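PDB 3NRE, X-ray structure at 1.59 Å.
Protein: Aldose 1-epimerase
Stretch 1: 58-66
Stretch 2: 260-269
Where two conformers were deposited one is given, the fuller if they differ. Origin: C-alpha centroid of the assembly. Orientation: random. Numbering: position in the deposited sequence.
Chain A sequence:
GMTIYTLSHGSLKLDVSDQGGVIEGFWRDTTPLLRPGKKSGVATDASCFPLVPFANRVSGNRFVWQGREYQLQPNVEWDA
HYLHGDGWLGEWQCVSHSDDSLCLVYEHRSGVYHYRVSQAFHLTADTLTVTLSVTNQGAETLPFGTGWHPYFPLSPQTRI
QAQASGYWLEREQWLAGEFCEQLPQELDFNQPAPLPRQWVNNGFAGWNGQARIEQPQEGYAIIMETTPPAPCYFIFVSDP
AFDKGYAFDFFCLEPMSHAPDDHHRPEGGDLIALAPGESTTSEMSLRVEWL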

ATOM      1  N   VAL A  58     -14.772   1.179   0.348  1.00 20.25           N
ATOM      2  CA  VAL A  58     -15.785   2.218   0.109  1.00 18.93           C
ATOM      3  C   VAL A  58     -17.000   1.815   0.961  1.00 20.68           C
ATOM      4  O   VAL A  58     -17.625   0.786   0.689  1.00 20.77           O
ATOM      5  CB  VAL A  58     -16.188   2.302  -1.322  1.00 20.63           C
ATOM      6  CG1 VAL A  58     -17.252   3.438  -1.502  1.00 23.36           C
ATOM      7  CG2 VAL A  58     -14.953   2.507  -2.272  1.00 23.45           C
ATOM      8  N   SER A  59     -17.265   2.578   2.028  1.00 18.64           N
ATOM      9  CA  SER A  59     -18.306   2.141   2.979  1.00 19.90           C
ATOM     10  C   SER A  59     -19.628   1.967   2.293  1.00 20.96           C
ATOM     11  O   SER A  59     -20.079   2.833   1.507  1.00 22.08           O
ATOM     12  CB  SER A  59     -18.359   3.012   4.223  1.00 22.18           C
ATOM     13  OG  SER A  59     -18.637   4.318   3.850  1.00 26.29           O
ATOM     14  N   GLY A  60     -20.241   0.813   2.556  1.00 20.18           N
ATOM     15  CA  GLY A  60     -21.501   0.438   1.932  1.00 21.14           C
ATOM     16  C   GLY A  60     -21.383  -0.285   0.596  1.00 22.14           C
ATOM     17  O   GLY A  60     -22.383  -0.726   0.048  1.00 21.61           O
ATOM     18  N   ASN A  61     -20.162  -0.413   0.091  1.00 21.09           N
ATOM     19  CA  ASN A  61     -19.882  -1.051  -1.212  1.00 21.09           C
ATOM     20  C   ASN A  61     -20.690  -0.383  -2.325  1.00 23.64           C
ATOM     21  O   ASN A  61     -21.192  -1.036  -3.228  1.00 22.28           O
ATOM     22  CB  ASN A  61     -20.199  -2.544  -1.174  1.00 20.63           C
ATOM     23  CG  ASN A  61     -19.144  -3.368  -0.492  1.00 22.21           C
ATOM     24  OD1 ASN A  61     -17.947  -3.057  -0.561  1.00 20.96           O
ATOM     25  ND2 ASN A  61     -19.582  -4.468   0.134  1.00 22.37           N
ATOM     26  N   ARG A  62     -20.810   0.933  -2.232  1.00 22.48           N
ATOM     27  CA  ARG A  62     -21.472   1.720  -3.271  1.00 22.77           C
ATOM     28  C   ARG A  62     -21.005   3.161  -3.275  1.00 23.25           C
ATOM     29  O   ARG A  62     -20.435   3.662  -2.285  1.00 22.93           O
ATOM     30  CB  ARG A  62     -23.001   1.613  -3.171  1.00 26.94           C
ATOM     31  CG  ARG A  62     -23.620   1.783  -1.795  1.00 28.01           C
ATOM     32  CD  ARG A  62     -23.553   3.164  -1.265  1.00 28.26           C
ATOM     33  NE  ARG A  62     -24.065   4.187  -2.203  1.00 28.45           N
ATOM     34  CZ  ARG A  62     -23.835   5.488  -2.065  1.00 26.19           C
ATOM     35  NH1 ARG A  62     -23.217   5.962  -0.976  1.00 26.13           N
ATOM     36  NH2 ARG A  62     -24.241   6.322  -3.002  1.00 26.32           N
ATOM     37  N   PHE A  63     -21.242   3.839  -4.390  1.00 24.30           N
ATOM     38  CA  PHE A  63     -20.894   5.233  -4.527  1.00 25.42           C
ATOM     39  C   PHE A  63     -21.608   5.809  -5.743  1.00 26.63           C
ATOM     40  O   PHE A  63     -22.054   5.078  -6.595  1.00 26.94           O
ATOM     41  CB  PHE A  63     -19.347   5.431  -4.600  1.00 25.14           C
ATOM     42  CG  PHE A  63     -18.696   4.871  -5.829  1.00 24.68           C
ATOM     43  CD1 PHE A  63     -18.248   3.567  -5.879  1.00 25.50           C
ATOM     44  CD2 PHE A  63     -18.503   5.689  -6.956  1.00 27.52           C
ATOM     45  CE1 PHE A  63     -17.641   3.068  -7.014  1.00 26.47           C
ATOM     46  CE2 PHE A  63     -17.893   5.177  -8.096  1.00 28.69           C
ATOM     47  CZ  PHE A  63     -17.477   3.866  -8.123  1.00 28.43           C
ATOM     48  N   VAL A  64     -21.739   7.118  -5.747  1.00 29.30           N
ATOM     49  CA  VAL A  64     -22.310   7.845  -6.880  1.00 30.12           C
ATOM     50  C   VAL A  64     -21.170   8.571  -7.564  1.00 32.17           C
ATOM     51  O   VAL A  64     -20.360   9.222  -6.913  1.00 33.07           O
ATOM     52  CB  VAL A  64     -23.318   8.887  -6.449  1.00 34.37           C
ATOM     53  CG1 VAL A  64     -23.818   9.652  -7.707  1.00 37.71           C
ATOM     54  CG2 VAL A  64     -24.505   8.257  -5.742  1.00 37.38           C
ATOM     55  N   TRP A  65     -21.110   8.448  -8.877  1.00 35.60           N
ATOM     56  CA  TRP A  65     -20.154   9.222  -9.673  1.00 35.62           C
ATOM     57  C   TRP A  65     -20.842   9.777 -10.907  1.00 38.04           C
ATOM     58  O   TRP A  65     -21.438   9.030 -11.689  1.00 38.58           O
ATOM     59  CB  TRP A  65     -18.949   8.366 -10.039  1.00 32.71           C
ATOM     60  CG  TRP A  65     -17.906   9.154 -10.773  1.00 33.04           C
ATOM     61  CD1 TRP A  65     -17.675   9.157 -12.111  1.00 40.14           C
ATOM     62  CD2 TRP A  65     -17.017  10.123 -10.202  1.00 33.32           C
ATOM     63  NE1 TRP A  65     -16.673  10.060 -12.418  1.00 40.35           N
ATOM     64  CE2 TRP A  65     -16.255  10.666 -11.265  1.00 40.66           C
ATOM     65  CE3 TRP A  65     -16.790  10.583  -8.899  1.00 40.24           C
ATOM     66  CZ2 TRP A  65     -15.269  11.641 -11.062  1.00 48.81           C
ATOM     67  CZ3 TRP A  65     -15.805  11.564  -8.698  1.00 45.85           C
ATOM     68  CH2 TRP A  65     -15.065  12.077  -9.769  1.00 48.50           C
ATOM     69  N   GLN A  66     -20.753  11.097 -11.061  1.00 41.80           N
ATOM     70  CA  GLN A  66     -21.381  11.819 -12.177  1.00 46.39           C
ATOM     71  C   GLN A  66     -22.839  11.385 -12.388  1.00 48.16           C
ATOM     72  O   GLN A  66     -23.268  11.024 -13.496  1.00 50.41           O
ATOM     73  CB  GLN A  66     -20.518  11.727 -13.464  1.00 49.98           C
ATOM     74  CG  GLN A  66     -19.322  12.723 -13.459  1.00 54.08           C
ATOM     75  CD  GLN A  66     -18.212  12.401 -14.477  1.00 57.79           C
ATOM     76  OE1 GLN A  66     -18.480  11.908 -15.573  1.00 62.44           O
ATOM     77  NE2 GLN A  66     -16.960  12.685 -14.105  1.00 51.81           N
TER
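Stretch 2 (260-269) PDDHHRPEGG

Asp261 holds the loop at Ser59 with both carboxylate oxygens at once: Ser59 N donates to Asp261 OD1 at 2.9 Å, almost linearly at 174°, while Ser59 OG donates to Asp261 OD2 at 2.7 Å. One side chain thus satisfies backbone and hydroxyl of the same serine, whose chi1 is p. The CA-to-CB bond of Asp261 points sideways, and it is the end of the side chain, with chi1 between wells at -101°, that comes nearer. Asp261 itself has positive phi (70/22) and precedes a 3-10 segment, 262-264.

The two stretches, 199 residues or more apart in sequence, run broadly in step: Val58 lies beside Asp261, with CA atoms 5.3 Å apart, and Phe63 beside His263, with CA atoms 6.2 Å apart; further on, Trp65 meets Glu267 and Gly268. No direct backbone-to-backbone hydrogen bond links them, so stretch 2 packs on the strand 62-65 and the loop before it through side chains and one water. Together they bury 456 Å². In stretch 1 the chain turns at Gly60 and Asn61, where Asn61 N bonds to Val58 O at 2.9 Å, and then extends from Arg62 to Trp65.

His263 contributes the largest covered area. Its CA-to-CB bond points toward stretch 1, chi1 is m, and its ring touches both Val58 and Phe63, in directions roughly at right angles. Val58 CG2 sits over the face of the imidazole, 3.8 Å from the ring centroid, in a CH-pi contact; the closest atoms are Val58 CG2 and His263 ND1 at 3.5 Å. Toward Phe63 the imidazole presents its edge, with centroids 4.5 Å apart and planes at 61°, and His263 CD2 stands over the phenyl face, 3.7 Å from Phe63 CG.

His264, given in one of two deposited conformers, reaches stretch 1 with the end of its side chain. His264 NE2 donates to Arg62 O at 3.2 Å and 157°, tying the imidazole to the start of the strand. Around the same ring, Val58 CG1 comes to 3.6 Å from His264 NE2 and Ser59 OG to 3.1 Å from His264 CE1, the hydroxyl lying near the ring plane. Arg62 starts with its CB pointing away, but its side chain, p at chi1, chi2 and chi3, curls back until NH1 is 3.8 Å from His264 NE2.

Beyond Phe63 the backbones are bridged by water 1, which accepts from Val64 N at 3.0 Å and donates to His263 O at 3.1 Å. At the far end, Trp65 CZ3 approaches Glu267 C and Gly268 N, each at 3.8 Å, so the indole meets this backbone with its edge. Gly268 leaves room for it: a CB there would lie 3.1 Å from Trp65 CZ3, and the backbone angles (78/11) call for glycine in any case. Within stretch 2, Arg265 NH1 braces the turn, bonding to Pro260 O at 2.9 Å and forming a salt bridge with Asp262 OD1 at 2.6 Å.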

ATOM      1  N   PRO A 260      -9.330   7.531   2.766  1.00 25.19           N
ATOM      2  CA  PRO A 260     -10.378   6.527   2.805  1.00 24.53           C
ATOM      3  C   PRO A 260     -11.754   7.170   2.603  1.00 26.05           C
ATOM      4  O   PRO A 260     -12.018   8.260   3.145  1.00 26.22           O
ATOM      5  CB  PRO A 260     -10.245   5.953   4.200  1.00 27.48           C
ATOM      6  CG  PRO A 260      -9.625   7.068   5.014  1.00 27.48           C
ATOM      7  CD  PRO A 260      -8.709   7.747   4.078  1.00 25.94           C
ATOM      8  N   ASP A 261     -12.601   6.521   1.798  1.00 24.50           N
ATOM      9  CA  ASP A 261     -13.980   6.963   1.566  1.00 24.25           C
ATOM     10  C   ASP A 261     -14.025   8.254   0.754  1.00 23.27           C
ATOM     11  O   ASP A 261     -15.011   8.959   0.779  1.00 26.68           O
ATOM     12  CB  ASP A 261     -14.787   7.118   2.879  1.00 26.53           C
ATOM     13  CG  ASP A 261     -15.719   5.940   3.160  1.00 29.52           C
ATOM     14  OD1 ASP A 261     -15.633   4.947   2.424  1.00 25.88           O
ATOM     15  OD2 ASP A 261     -16.568   6.060   4.109  1.00 27.73           O
ATOM     16  N   ASP A 262     -12.951   8.560  -0.001  1.00 22.54           N
ATOM     17  CA  ASP A 262     -12.993   9.728  -0.874  1.00 22.95           C
ATOM     18  C   ASP A 262     -14.075   9.552  -1.935  1.00 24.80           C
ATOM     19  O   ASP A 262     -14.580  10.523  -2.474  1.00 26.93           O
ATOM     20  CB  ASP A 262     -11.647   9.984  -1.544  1.00 25.87           C
ATOM     21  CG  ASP A 262     -10.800  11.040  -0.832  1.00 29.14           C
ATOM     22  OD1 ASP A 262     -11.276  11.758   0.074  1.00 28.74           O
ATOM     23  OD2 ASP A 262      -9.638  11.197  -1.278  1.00 28.35           O
ATOM     24  N   HIS A 263     -14.470   8.315  -2.219  1.00 24.27           N
ATOM     25  CA  HIS A 263     -15.564   8.101  -3.179  1.00 23.62           C
ATOM     26  C   HIS A 263     -16.873   8.823  -2.752  1.00 23.76           C
ATOM     27  O   HIS A 263     -17.749   9.058  -3.575  1.00 26.43           O
ATOM     28  CB  HIS A 263     -15.884   6.619  -3.330  1.00 25.34           C
ATOM     29  CG  HIS A 263     -14.953   5.881  -4.223  1.00 21.62           C
ATOM     30  ND1 HIS A 263     -13.715   5.447  -3.816  1.00 24.61           N
ATOM     31  CD2 HIS A 263     -15.104   5.448  -5.499  1.00 24.89           C
ATOM     32  CE1 HIS A 263     -13.139   4.785  -4.795  1.00 24.75           C
ATOM     33  NE2 HIS A 263     -13.962   4.756  -5.823  1.00 26.39           N
ATOM     34  N   HIS A 264     -16.977   9.119  -1.455  1.00 25.72           N
ATOM     35  CA  HIS A 264     -18.141   9.802  -0.879  0.50 25.99           C
ATOM     36  C   HIS A 264     -18.003  11.315  -0.719  1.00 27.89           C
ATOM     37  O   HIS A 264     -18.962  11.987  -0.338  1.00 30.30           O
ATOM     38  CB  HIS A 264     -18.467   9.220   0.494  0.50 25.30           C
ATOM     39  CG  HIS A 264     -18.834   7.772   0.450  0.50 22.84           C
ATOM     40  ND1 HIS A 264     -18.492   6.888   1.452  0.50 26.11           N
ATOM     41  CD2 HIS A 264     -19.490   7.052  -0.487  0.50 23.57           C
ATOM     42  CE1 HIS A 264     -18.930   5.681   1.128  0.50 23.62           C
ATOM     43  NE2 HIS A 264     -19.534   5.755  -0.043  0.50 27.15           N
ATOM     44  N   ARG A 265     -16.828  11.859  -1.012  1.00 28.31           N
ATOM     45  CA  ARG A 265     -16.567  13.301  -0.810  1.00 30.27           C
ATOM     46  C   ARG A 265     -16.815  14.062  -2.119  1.00 30.29           C
ATOM     47  O   ARG A 265     -16.864  13.445  -3.185  1.00 31.66           O
ATOM     48  CB  ARG A 265     -15.121  13.509  -0.362  1.00 31.77           C
ATOM     49  CG  ARG A 265     -14.843  13.002   0.972  1.00 32.02           C
ATOM     50  CD  ARG A 265     -13.568  13.490   1.607  1.00 38.55           C
ATOM     51  NE  ARG A 265     -13.536  12.869   2.936  1.00 41.11           N
ATOM     52  CZ  ARG A 265     -13.026  11.667   3.202  1.00 35.83           C
ATOM     53  NH1 ARG A 265     -12.448  10.958   2.259  1.00 31.01           N
ATOM     54  NH2 ARG A 265     -13.102  11.169   4.430  1.00 44.23           N
ATOM     55  N   PRO A 266     -16.963  15.401  -2.049  1.00 36.95           N
ATOM     56  CA  PRO A 266     -17.200  16.094  -3.322  1.00 38.85           C
ATOM     57  C   PRO A 266     -16.079  15.921  -4.358  1.00 38.64           C
ATOM     58  O   PRO A 266     -14.866  15.940  -4.019  1.00 38.70           O
ATOM     59  CB  PRO A 266     -17.329  17.573  -2.919  1.00 41.10           C
ATOM     60  CG  PRO A 266     -17.730  17.543  -1.460  1.00 42.40           C
ATOM     61  CD  PRO A 266     -17.101  16.294  -0.879  1.00 39.34           C
ATOM     62  N   GLU A 267     -16.522  15.699  -5.593  1.00 38.16           N
ATOM     63  CA  GLU A 267     -15.682  15.459  -6.737  1.00 39.83           C
ATOM     64  C   GLU A 267     -14.649  14.370  -6.459  1.00 39.14           C
ATOM     65  O   GLU A 267     -13.590  14.348  -7.053  1.00 37.21           O
ATOM     66  CB  GLU A 267     -15.019  16.776  -7.199  1.00 45.53           C
ATOM     67  CG  GLU A 267     -15.989  17.837  -7.670  1.00 43.22           C
ATOM     68  N   GLY A 268     -14.952  13.445  -5.545  1.00 34.58           N
ATOM     69  CA  GLY A 268     -14.039  12.369  -5.287  1.00 32.95           C
ATOM     70  C   GLY A 268     -12.825  12.669  -4.421  1.00 31.22           C
ATOM     71  O   GLY A 268     -11.941  11.857  -4.379  1.00 29.61           O
ATOM     72  N   GLY A 269     -12.758  13.818  -3.758  1.00 31.34           N
ATOM     73  CA  GLY A 269     -11.639  14.118  -2.843  1.00 31.89           C
ATOM     74  C   GLY A 269     -10.303  14.177  -3.574  1.00 33.05           C
ATOM     75  O   GLY A 269     -10.159  14.934  -4.520  1.00 33.95           O
TER
HETATM   76  O   HOH W   1     -20.754   8.356  -3.255  0.60 24.70           O